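Local atomic coordinates of HpcH/HpaI aldolase (Desulfitobacterium hafniense, PDB entry 3QZ6), a protein that belongs to the HpcH/HpaI aldolase/citrate lyase family and folds as a TIM barrel, a closed parallel barrel of eight strands ringed by helices. Residues 134-137 and 138-142; 98-101 and 102-106; 237-240 and 241-245; 48-51 and 52-56. All coordinates share one frame; numbering follows the deposited sequence.

Contact 1: residues 134-137 and 138-142; sequences AEWV and QERND
The indole of W136 carries the side chain of R140 over one face, one helical turn further on. R140 CB stands 4.2 Å from the centroid of the six-membered ring of W136, only 6° off its normal, which makes a CH-pi contact. R140 CG lies over the same ring. The guanidinium in turn has W136 CZ2 over one face, with R140 CZ 3.6 Å from W136 CZ2. The two planes are inclined at 54°, so the guanidinium leans across the benzo side of the indole and does not lie flat on it. Both side chains leave the helix with CG anti to the backbone N (chi1 -172° in W136); they run side by side in the same direction. R140 then bends at chi2 and chi3, and this brings its head back to CZ2. Beneath them runs the helical backbone: R140 N bonds to W136 O at 2.8 Å, E139 N to E135 O, and N141 N to V137 O. Near the end of the helix, N141 OD1 accepts from Y112 N, which ties this turn to the chain after helix 100-110. W136 also touches V125 and V131. The CB and CG of R140 pack on the indole and its guanidinium leans on the benzo part at CZ2; the contact is probably largely van der Waals. The long, weak ion pair of R140 NE with E143 may partly balance the charge of R140.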
loop_
_atom_site.group_PDB
_atom_site.type_symbol
_atom_site.label_atom_id
_atom_site.label_comp_id
_atom_site.label_asym_id
_atom_site.label_seq_id
_atom_site.Cartn_x
_atom_site.Cartn_y
_atom_site.Cartn_z
ATOM N N ALA A 134 -28.031 -2.550 -30.176
ATOM C CA ALA A 134 -27.432 -2.647 -31.497
ATOM C C ALA A 134 -26.250 -1.687 -31.631
ATOM O O ALA A 134 -25.213 -2.045 -32.184
ATOM C CB ALA A 134 -28.488 -2.386 -32.600
ATOM N N GLU A 135 -26.411 -0.472 -31.116
ATOM C CA GLU A 135 -25.350 0.528 -31.162
ATOM C C GLU A 135 -24.295 0.241 -30.102
ATOM O O GLU A 135 -23.094 0.376 -30.340
ATOM C CB GLU A 135 -25.928 1.920 -30.905
ATOM C CG GLU A 135 -25.971 2.826 -32.113
ATOM C CD GLU A 135 -26.990 2.382 -33.137
ATOM O OE1 GLU A 135 -26.682 2.432 -34.349
ATOM O OE2 GLU A 135 -28.103 1.988 -32.727
ATOM N N TRP A 136 -24.754 -0.150 -28.922
ATOM C CA TRP A 136 -23.862 -0.278 -27.774
ATOM C C TRP A 136 -22.779 -1.337 -27.973
ATOM O O TRP A 136 -21.627 -1.098 -27.652
ATOM C CB TRP A 136 -24.667 -0.554 -26.507
ATOM C CG TRP A 136 -23.849 -0.511 -25.247
ATOM C CD1 TRP A 136 -23.601 0.585 -24.460
ATOM C CD2 TRP A 136 -23.174 -1.612 -24.628
ATOM N NE1 TRP A 136 -22.820 0.223 -23.383
ATOM C CE2 TRP A 136 -22.544 -1.116 -23.464
ATOM C CE3 TRP A 136 -23.050 -2.970 -24.939
ATOM C CZ2 TRP A 136 -21.794 -1.928 -22.621
ATOM C CZ3 TRP A 136 -22.304 -3.777 -24.097
ATOM C CH2 TRP A 136 -21.685 -3.252 -22.951
ATOM N N VAL A 137 -23.131 -2.499 -28.515
ATOM C CA VAL A 137 -22.112 -3.530 -28.725
ATOM C C VAL A 137 -21.036 -3.072 -29.716
ATOM O O VAL A 137 -19.865 -3.410 -29.561
ATOM C CB VAL A 137 -22.705 -4.894 -29.159
ATOM C CG1 VAL A 137 -23.498 -5.518 -28.009
ATOM C CG2 VAL A 137 -23.567 -4.743 -30.421
ATOM N N GLN A 138 -21.429 -2.289 -30.718
ATOM C CA GLN A 138 -20.470 -1.794 -31.704
ATOM C C GLN A 138 -19.528 -0.796 -31.077
ATOM O O GLN A 138 -18.316 -0.849 -31.300
ATOM C CB GLN A 138 -21.174 -1.111 -32.881
ATOM C CG GLN A 138 -21.825 -2.044 -33.859
ATOM C CD GLN A 138 -22.326 -1.302 -35.094
ATOM O OE1 GLN A 138 -23.503 -0.947 -35.185
ATOM N NE2 GLN A 138 -21.424 -1.052 -36.042
ATOM N N GLU A 139 -20.087 0.136 -30.312
ATOM C CA GLU A 139 -19.266 1.127 -29.627
ATOM C C GLU A 139 -18.344 0.487 -28.591
ATOM O O GLU A 139 -17.183 0.860 -28.479
ATOM C CB GLU A 139 -20.131 2.200 -28.974
ATOM C CG GLU A 139 -20.966 2.981 -29.975
ATOM C CD GLU A 139 -21.653 4.177 -29.350
ATOM O OE1 GLU A 139 -21.226 4.596 -28.251
ATOM O OE2 GLU A 139 -22.615 4.697 -29.958
ATOM N N ARG A 140 -18.854 -0.472 -27.828
ATOM C CA ARG A 140 -18.018 -1.106 -26.811
ATOM C C ARG A 140 -16.846 -1.861 -27.458
ATOM O O ARG A 140 -15.724 -1.828 -26.952
ATOM C CB ARG A 140 -18.845 -2.025 -25.904
ATOM C CG ARG A 140 -18.037 -2.686 -24.791
ATOM C CD ARG A 140 -17.192 -1.663 -24.028
ATOM N NE ARG A 140 -18.002 -0.566 -23.502
ATOM C CZ ARG A 140 -18.531 -0.523 -22.283
ATOM N NH1 ARG A 140 -18.344 -1.525 -21.425
ATOM N NH2 ARG A 140 -19.249 0.530 -21.919
ATOM N N ASN A 141 -17.094 -2.535 -28.579
ATOM C CA ASN A 141 -16.012 -3.248 -29.263
ATOM C C ASN A 141 -14.841 -2.317 -29.584
ATOM O O ASN A 141 -13.690 -2.743 -29.594
ATOM C CB ASN A 141 -16.514 -3.905 -30.559
ATOM C CG ASN A 141 -16.981 -5.343 -30.356
ATOM O OD1 ASN A 141 -16.925 -5.893 -29.248
ATOM N ND2 ASN A 141 -17.454 -5.959 -31.437
ATOM N N ASP A 142 -15.139 -1.046 -29.847
ATOM C CA ASP A 142 -14.094 -0.067 -30.173
ATOM C C ASP A 142 -13.321 0.424 -28.953
ATOM O O ASP A 142 -12.305 1.100 -29.091
ATOM C CB ASP A 142 -14.690 1.147 -30.878
ATOM C CG ASP A 142 -14.881 0.925 -32.361
ATOM O OD1 ASP A 142 -14.288 -0.036 -32.899
ATOM O OD2 ASP A 142 -15.622 1.718 -32.985
#

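Contact 2: residues 98-101 and 102-106; sequences QSAE and TMRET
E101 sets CG anti to its own nitrogen (chi1 180°) and then bends at chi2, while R104 bends at chi3 (-74°); these turns bring carboxylate and guanidinium together one helical turn apart. The side chains cross at about a right angle, with their planes 59° apart. E101 OE1 forms a salt bridge with R104 NE at 3.3 Å, and both its bonds, to NE and to NH1, are weak. A water donates to E101 OE1 and accepts weakly from R104 NE. The guanidinium lies with one face over the backbone at A100 C and E101 N, and R104 NH2 is 3.4 Å from A100 CB. A second water donates to E101 OE2 and to E105 OE1, two like charges 4.3 Å apart; E105 is also paired with R108. S99 is the N-cap: T102 N makes a weak bond to S99 OG at 3.5 Å. The backbone bond R104 N to A100 O is firm at 2.8 Å. T106 OG1 and T106 N grip T102 O from opposite faces of its plane. The charged row faces outward. On the inner side T102, M103 and T106 rest on I94 of strand 91-94, M103 and T106 reach strand 145-150, and A100 and M103 touch helix 159-163.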
loop_
_atom_site.group_PDB
_atom_site.type_symbol
_atom_site.label_atom_id
_atom_site.label_comp_id
_atom_site.label_asym_id
_atom_site.label_seq_id
_atom_site.Cartn_x
_atom_site.Cartn_y
_atom_site.Cartn_z
ATOM N N GLN A 98 3.357 -15.470 -27.688
ATOM C CA GLN A 98 4.333 -16.075 -28.587
ATOM C C GLN A 98 3.834 -16.354 -30.003
ATOM O O GLN A 98 4.599 -16.838 -30.834
ATOM C CB GLN A 98 4.861 -17.376 -27.986
ATOM C CG GLN A 98 5.663 -17.197 -26.723
ATOM C CD GLN A 98 6.516 -18.409 -26.429
ATOM O OE1 GLN A 98 7.467 -18.703 -27.160
ATOM N NE2 GLN A 98 6.175 -19.131 -25.368
ATOM N N SER A 99 2.566 -16.076 -30.290
ATOM C CA SER A 99 2.048 -16.375 -31.629
ATOM C C SER A 99 0.805 -15.573 -31.949
ATOM O O SER A 99 0.128 -15.078 -31.048
ATOM C CB SER A 99 1.679 -17.852 -31.721
ATOM O OG SER A 99 0.602 -18.117 -30.840
ATOM N N ALA A 100 0.497 -15.464 -33.236
ATOM C CA ALA A 100 -0.719 -14.799 -33.675
ATOM C C ALA A 100 -1.930 -15.497 -33.069
ATOM O O ALA A 100 -2.919 -14.852 -32.731
ATOM C CB ALA A 100 -0.818 -14.799 -35.205
ATOM N N GLU A 101 -1.844 -16.817 -32.916
ATOM C CA GLU A 101 -3.002 -17.583 -32.474
ATOM C C GLU A 101 -3.489 -17.133 -31.091
ATOM O O GLU A 101 -4.688 -17.034 -30.850
ATOM C CB GLU A 101 -2.713 -19.084 -32.492
ATOM C CG GLU A 101 -3.900 -19.931 -32.031
ATOM C CD GLU A 101 -5.204 -19.588 -32.759
ATOM O OE1 GLU A 101 -5.171 -19.404 -34.001
ATOM O OE2 GLU A 101 -6.259 -19.499 -32.084
ATOM N N THR A 102 -2.557 -16.856 -30.186
ATOM C CA THR A 102 -2.924 -16.393 -28.850
ATOM C C THR A 102 -3.715 -15.091 -28.936
ATOM O O THR A 102 -4.695 -14.899 -28.221
ATOM C CB THR A 102 -1.679 -16.188 -27.980
ATOM O OG1 THR A 102 -1.030 -17.451 -27.791
ATOM C CG2 THR A 102 -2.053 -15.604 -26.625
HETATM N N MSE A 103 -3.279 -14.193 -29.812
HETATM C CA MSE A 103 -3.978 -12.931 -30.010
HETATM C C MSE A 103 -5.336 -13.138 -30.675
HETATM O O MSE A 103 -6.322 -12.491 -30.302
HETATM C CB MSE A 103 -3.128 -11.971 -30.841
HETATM C CG MSE A 103 -1.895 -11.454 -30.125
HETATM SE SE MSE A 103 -2.341 -10.517 -28.449
HETATM C CE MSE A 103 -2.100 -11.925 -27.263
ATOM N N ARG A 104 -5.400 -14.029 -31.661
ATOM C CA ARG A 104 -6.686 -14.292 -32.305
ATOM C C ARG A 104 -7.698 -14.795 -31.282
ATOM O O ARG A 104 -8.855 -14.378 -31.285
ATOM C CB ARG A 104 -6.547 -15.280 -33.468
ATOM C CG ARG A 104 -5.941 -14.642 -34.722
ATOM C CD ARG A 104 -6.115 -15.530 -35.952
ATOM N NE ARG A 104 -5.208 -16.672 -35.925
ATOM C CZ ARG A 104 -3.993 -16.668 -36.462
ATOM N NH1 ARG A 104 -3.230 -17.752 -36.386
ATOM N NH2 ARG A 104 -3.538 -15.576 -37.069
ATOM N N GLU A 105 -7.249 -15.678 -30.396
ATOM C CA GLU A 105 -8.132 -16.254 -29.392
ATOM C C GLU A 105 -8.538 -15.213 -28.345
ATOM O O GLU A 105 -9.689 -15.177 -27.911
ATOM C CB GLU A 105 -7.460 -17.455 -28.733
ATOM C CG GLU A 105 -8.311 -18.139 -27.685
ATOM C CD GLU A 105 -9.521 -18.857 -28.271
ATOM O OE1 GLU A 105 -9.685 -18.880 -29.516
ATOM O OE2 GLU A 105 -10.311 -19.402 -27.472
ATOM N N THR A 106 -7.599 -14.363 -27.940
ATOM C CA THR A 106 -7.929 -13.268 -27.031
ATOM C C THR A 106 -8.998 -12.354 -27.635
ATOM O O THR A 106 -10.001 -12.031 -26.996
ATOM C CB THR A 106 -6.709 -12.419 -26.685
ATOM O OG1 THR A 106 -5.700 -13.250 -26.093
ATOM C CG2 THR A 106 -7.106 -11.333 -25.687
HETATM O O HOH W 1 1.367 -17.290 -26.573
HETATM O O HOH W 2 -8.925 -18.540 -32.074
HETATM O O HOH W 3 -7.516 -18.967 -35.353
#

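Contact 3: residues 237-240 and 241-245; sequences GDVA and ALQTY
A240 O is held by two donors of T244. T244 N and T244 OG1 each bond to A240 O at 2.8 Å, and they arrive from opposite faces of the carbonyl plane. The hydroxyl comes in at a C=O...donor angle of 138°. T244 OG1 is put there by its first torsion (chi1 -55°), which sets it beside its own nitrogen and anti to the carbonyl carbon, so the hydroxyl folds back along the helix. T244 CB is also close, 3.1 Å from A240 O. The same turn holds the other backbone bonds: A241 N to G237 O, L242 N to D238 O at 2.9 Å, and Q243 N to V239 O. V239 and Q243 lie side by side and point the same way. V239 CG1 meets Q243 OE1 at 3.6 Å, and Q243 CG rests 3.3 Å from V239 O. L242 packs its CB, CG and CD1 along D238 O. G237 is the N-cap, at the end of strand 232-237. The carboxylate of D238 is buried: its OD1 accepts from N22 N, and its OD2 from L23 N and V24 N. Its side chain is about 7 Å from a bound zinc ion. The helix also meets the second subunit, where Y245 bonds to S236 and stacks on W235 of that subunit, and L242 packs on L242 of the second subunit. This is the start of the helix after the eighth strand of the TIM barrel, doubling as a subunit interface.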
loop_
_atom_site.group_PDB
_atom_site.type_symbol
_atom_site.label_atom_id
_atom_site.label_comp_id
_atom_site.label_asym_id
_atom_site.label_seq_id
_atom_site.Cartn_x
_atom_site.Cartn_y
_atom_site.Cartn_z
ATOM N N GLY A 237 5.067 -0.045 -9.212
ATOM C CA GLY A 237 3.881 -0.709 -8.685
ATOM C C GLY A 237 3.722 -0.467 -7.196
ATOM O O GLY A 237 4.624 0.081 -6.564
ATOM N N ASP A 238 2.593 -0.886 -6.632
ATOM C CA ASP A 238 2.309 -0.617 -5.226
ATOM C C ASP A 238 3.348 -1.232 -4.292
ATOM O O ASP A 238 3.783 -0.600 -3.327
ATOM C CB ASP A 238 0.894 -1.092 -4.846
ATOM C CG ASP A 238 0.696 -2.588 -5.068
ATOM O OD1 ASP A 238 1.367 -3.175 -5.955
ATOM O OD2 ASP A 238 -0.140 -3.181 -4.357
ATOM N N VAL A 239 3.739 -2.466 -4.564
ATOM C CA VAL A 239 4.734 -3.121 -3.719
ATOM C C VAL A 239 6.062 -2.360 -3.706
ATOM O O VAL A 239 6.623 -2.116 -2.645
ATOM C CB VAL A 239 4.976 -4.585 -4.153
ATOM C CG1 VAL A 239 6.125 -5.179 -3.358
ATOM C CG2 VAL A 239 3.697 -5.420 -3.942
ATOM N N ALA A 240 6.574 -1.998 -4.878
ATOM C CA ALA A 240 7.841 -1.256 -4.931
ATOM C C ALA A 240 7.706 0.081 -4.209
ATOM O O ALA A 240 8.622 0.521 -3.528
ATOM C CB ALA A 240 8.293 -1.039 -6.379
ATOM N N ALA A 241 6.548 0.717 -4.356
ATOM C CA ALA A 241 6.284 1.970 -3.666
ATOM C C ALA A 241 6.425 1.783 -2.159
ATOM O O ALA A 241 7.138 2.532 -1.495
ATOM C CB ALA A 241 4.873 2.496 -4.022
ATOM N N LEU A 242 5.746 0.777 -1.618
ATOM C CA LEU A 242 5.789 0.526 -0.184
ATOM C C LEU A 242 7.186 0.121 0.286
ATOM O O LEU A 242 7.658 0.591 1.323
ATOM C CB LEU A 242 4.741 -0.531 0.201
ATOM C CG LEU A 242 3.296 -0.010 0.147
ATOM C CD1 LEU A 242 2.257 -1.145 0.002
ATOM C CD2 LEU A 242 2.998 0.838 1.388
ATOM N N GLN A 243 7.868 -0.736 -0.471
ATOM C CA GLN A 243 9.178 -1.213 -0.019
ATOM C C GLN A 243 10.236 -0.118 -0.115
ATOM O O GLN A 243 11.053 0.050 0.785
ATOM C CB GLN A 243 9.629 -2.441 -0.818
ATOM C CG GLN A 243 8.728 -3.646 -0.615
ATOM C CD GLN A 243 9.416 -4.943 -0.976
ATOM O OE1 GLN A 243 9.520 -5.297 -2.153
ATOM N NE2 GLN A 243 9.900 -5.657 0.033
ATOM N N THR A 244 10.219 0.618 -1.215
ATOM C CA THR A 244 11.239 1.626 -1.459
ATOM C C THR A 244 11.095 2.819 -0.511
ATOM O O THR A 244 12.040 3.176 0.187
ATOM C CB THR A 244 11.213 2.091 -2.915
ATOM O OG1 THR A 244 11.330 0.946 -3.766
ATOM C CG2 THR A 244 12.377 3.053 -3.197
ATOM N N TYR A 245 9.916 3.425 -0.483
ATOM C CA TYR A 245 9.656 4.547 0.419
ATOM C C TYR A 245 9.904 4.162 1.871
ATOM O O TYR A 245 10.612 4.865 2.588
ATOM C CB TYR A 245 8.220 5.052 0.245
ATOM C CG TYR A 245 7.801 6.165 1.199
ATOM C CD1 TYR A 245 7.905 7.511 0.836
ATOM C CD2 TYR A 245 7.302 5.868 2.454
ATOM C CE1 TYR A 245 7.506 8.535 1.715
ATOM C CE2 TYR A 245 6.891 6.867 3.328
ATOM C CZ TYR A 245 6.997 8.198 2.958
ATOM O OH TYR A 245 6.584 9.177 3.849
#

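Contact 4: residues 48-51 and 52-56; sequences AAYT and FREIN
The chain enters helix 52-65 through T51, which is extended at the N-cap and turns helical from F52. T51 and E54 form a capping box. T51 OG1 accepts from E54 N at 3.0 Å, with an N-H...acceptor angle of 166°. In return E54 OE1 accepts from T51 N at 3.0 Å, with an N-H...acceptor angle of 157°. The second bond reaches OE1 from above the carboxylate plane. T51 OG1 lies between its own nitrogen and carbonyl carbon (chi1 68°), the crowded position, which aims it at E54 N. The extended chain of E54 crosses T51 at about a right angle, with E54 CG 3.3 Å from T51 OG1. E54 OE1 also sits 3.2 Å from Y50 CA and 3.6 Å from Y50 CD1, the carboxylate plane nearly perpendicular to the ring. I55 N to T51 O at 3.1 Å is a backbone bond of the first turn, and I55 CG1 approaches T51 O at 3.5 Å. Y50 OH is bonded to V24 O. F52 and I55 pack on helix 78-87. The box satisfies two backbone N-H groups at the start of the helix, and the negative carboxylate near that positive end is probably favourable.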
loop_
_atom_site.group_PDB
_atom_site.type_symbol
_atom_site.label_atom_id
_atom_site.label_comp_id
_atom_site.label_asym_id
_atom_site.label_seq_id
_atom_site.Cartn_x
_atom_site.Cartn_y
_atom_site.Cartn_z
ATOM N N ALA A 48 -0.262 -12.971 -8.581
ATOM C CA ALA A 48 -0.837 -12.643 -7.274
ATOM C C ALA A 48 -2.229 -13.224 -7.103
ATOM O O ALA A 48 -2.760 -13.857 -8.013
ATOM C CB ALA A 48 -0.842 -11.132 -7.030
ATOM N N ALA A 49 -2.827 -13.002 -5.934
ATOM C CA ALA A 49 -3.988 -13.790 -5.537
ATOM C C ALA A 49 -5.342 -13.135 -5.791
ATOM O O ALA A 49 -6.338 -13.614 -5.279
ATOM C CB ALA A 49 -3.876 -14.160 -4.046
ATOM N N TYR A 50 -5.402 -12.049 -6.558
ATOM C CA TYR A 50 -6.662 -11.292 -6.652
ATOM C C TYR A 50 -7.854 -12.154 -7.073
ATOM O O TYR A 50 -7.747 -12.924 -8.012
ATOM C CB TYR A 50 -6.517 -10.123 -7.625
ATOM C CG TYR A 50 -5.635 -9.035 -7.076
ATOM C CD1 TYR A 50 -6.160 -8.029 -6.271
ATOM C CD2 TYR A 50 -4.270 -9.023 -7.349
ATOM C CE1 TYR A 50 -5.345 -7.037 -5.761
ATOM C CE2 TYR A 50 -3.452 -8.030 -6.844
ATOM C CZ TYR A 50 -3.990 -7.050 -6.053
ATOM O OH TYR A 50 -3.171 -6.074 -5.538
ATOM N N THR A 51 -8.987 -12.021 -6.388
ATOM C CA THR A 51 -10.205 -12.721 -6.813
ATOM C C THR A 51 -11.027 -11.835 -7.746
ATOM O O THR A 51 -10.799 -10.625 -7.834
ATOM C CB THR A 51 -11.082 -13.055 -5.618
ATOM O OG1 THR A 51 -11.594 -11.828 -5.072
ATOM C CG2 THR A 51 -10.277 -13.811 -4.552
ATOM N N PHE A 52 -11.997 -12.413 -8.441
ATOM C CA PHE A 52 -12.808 -11.584 -9.312
ATOM C C PHE A 52 -13.689 -10.605 -8.519
ATOM O O PHE A 52 -14.002 -9.522 -9.020
ATOM C CB PHE A 52 -13.629 -12.433 -10.297
ATOM C CG PHE A 52 -12.788 -13.055 -11.383
ATOM C CD1 PHE A 52 -11.392 -13.005 -11.305
ATOM C CD2 PHE A 52 -13.367 -13.664 -12.481
ATOM C CE1 PHE A 52 -10.595 -13.567 -12.291
ATOM C CE2 PHE A 52 -12.573 -14.240 -13.480
ATOM C CZ PHE A 52 -11.190 -14.186 -13.385
ATOM N N ARG A 53 -14.096 -10.994 -7.306
ATOM C CA ARG A 53 -14.823 -10.077 -6.429
ATOM C C ARG A 53 -13.950 -8.865 -6.067
ATOM O O ARG A 53 -14.402 -7.707 -6.117
ATOM C CB ARG A 53 -15.316 -10.790 -5.158
ATOM C CG ARG A 53 -16.055 -9.860 -4.152
ATOM C CD ARG A 53 -17.347 -9.316 -4.781
ATOM N NE ARG A 53 -18.278 -10.409 -5.048
ATOM C CZ ARG A 53 -19.311 -10.345 -5.883
ATOM N NH1 ARG A 53 -19.562 -9.232 -6.564
ATOM N NH2 ARG A 53 -20.090 -11.407 -6.045
ATOM N N GLU A 54 -12.699 -9.114 -5.700
ATOM C CA GLU A 54 -11.796 -8.000 -5.383
ATOM C C GLU A 54 -11.667 -7.054 -6.572
ATOM O O GLU A 54 -11.613 -5.825 -6.413
ATOM C CB GLU A 54 -10.419 -8.507 -4.954
ATOM C CG GLU A 54 -10.422 -9.145 -3.560
ATOM C CD GLU A 54 -9.141 -9.924 -3.282
ATOM O OE1 GLU A 54 -8.297 -10.031 -4.195
ATOM O OE2 GLU A 54 -8.980 -10.426 -2.155
ATOM N N ILE A 55 -11.622 -7.627 -7.769
ATOM C CA ILE A 55 -11.494 -6.823 -8.971
ATOM C C ILE A 55 -12.762 -6.005 -9.185
ATOM O O ILE A 55 -12.688 -4.826 -9.480
ATOM C CB ILE A 55 -11.136 -7.688 -10.186
ATOM C CG1 ILE A 55 -9.694 -8.184 -10.026
ATOM C CG2 ILE A 55 -11.285 -6.880 -11.491
ATOM C CD1 ILE A 55 -9.272 -9.278 -11.010
ATOM N N ASN A 56 -13.920 -6.627 -8.980
ATOM C CA ASN A 56 -15.196 -5.915 -9.046
ATOM C C ASN A 56 -15.171 -4.712 -8.098
ATOM O O ASN A 56 -15.558 -3.604 -8.474
ATOM C CB ASN A 56 -16.344 -6.872 -8.686
ATOM C CG ASN A 56 -17.734 -6.285 -8.969
ATOM O OD1 ASN A 56 -17.920 -5.069 -9.131
ATOM N ND2 ASN A 56 -18.718 -7.156 -9.012
#

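Along the chain the four contacts come in the order 4, 2, 1, 3, one after another, and none nests in or crosses another. Each is a local turn, with no long loop to close. Contact 4 is where the loop after strand 40-44 passes into helix 52-65. Contact 2 starts helix 100-110, after strand 91-94. Contact 1 spans almost all of helix 133-141, the next helix in the chain, before strand 145-150. Contact 3 starts helix 238-254 directly after strand 232-237, the last of the barrel. Contacts 3 and 4 come nearest, with atoms about 4 Å apart but no touch. Contacts 1 and 3 lie on opposite sides of the chain's centre, with centres about 38 Å apart.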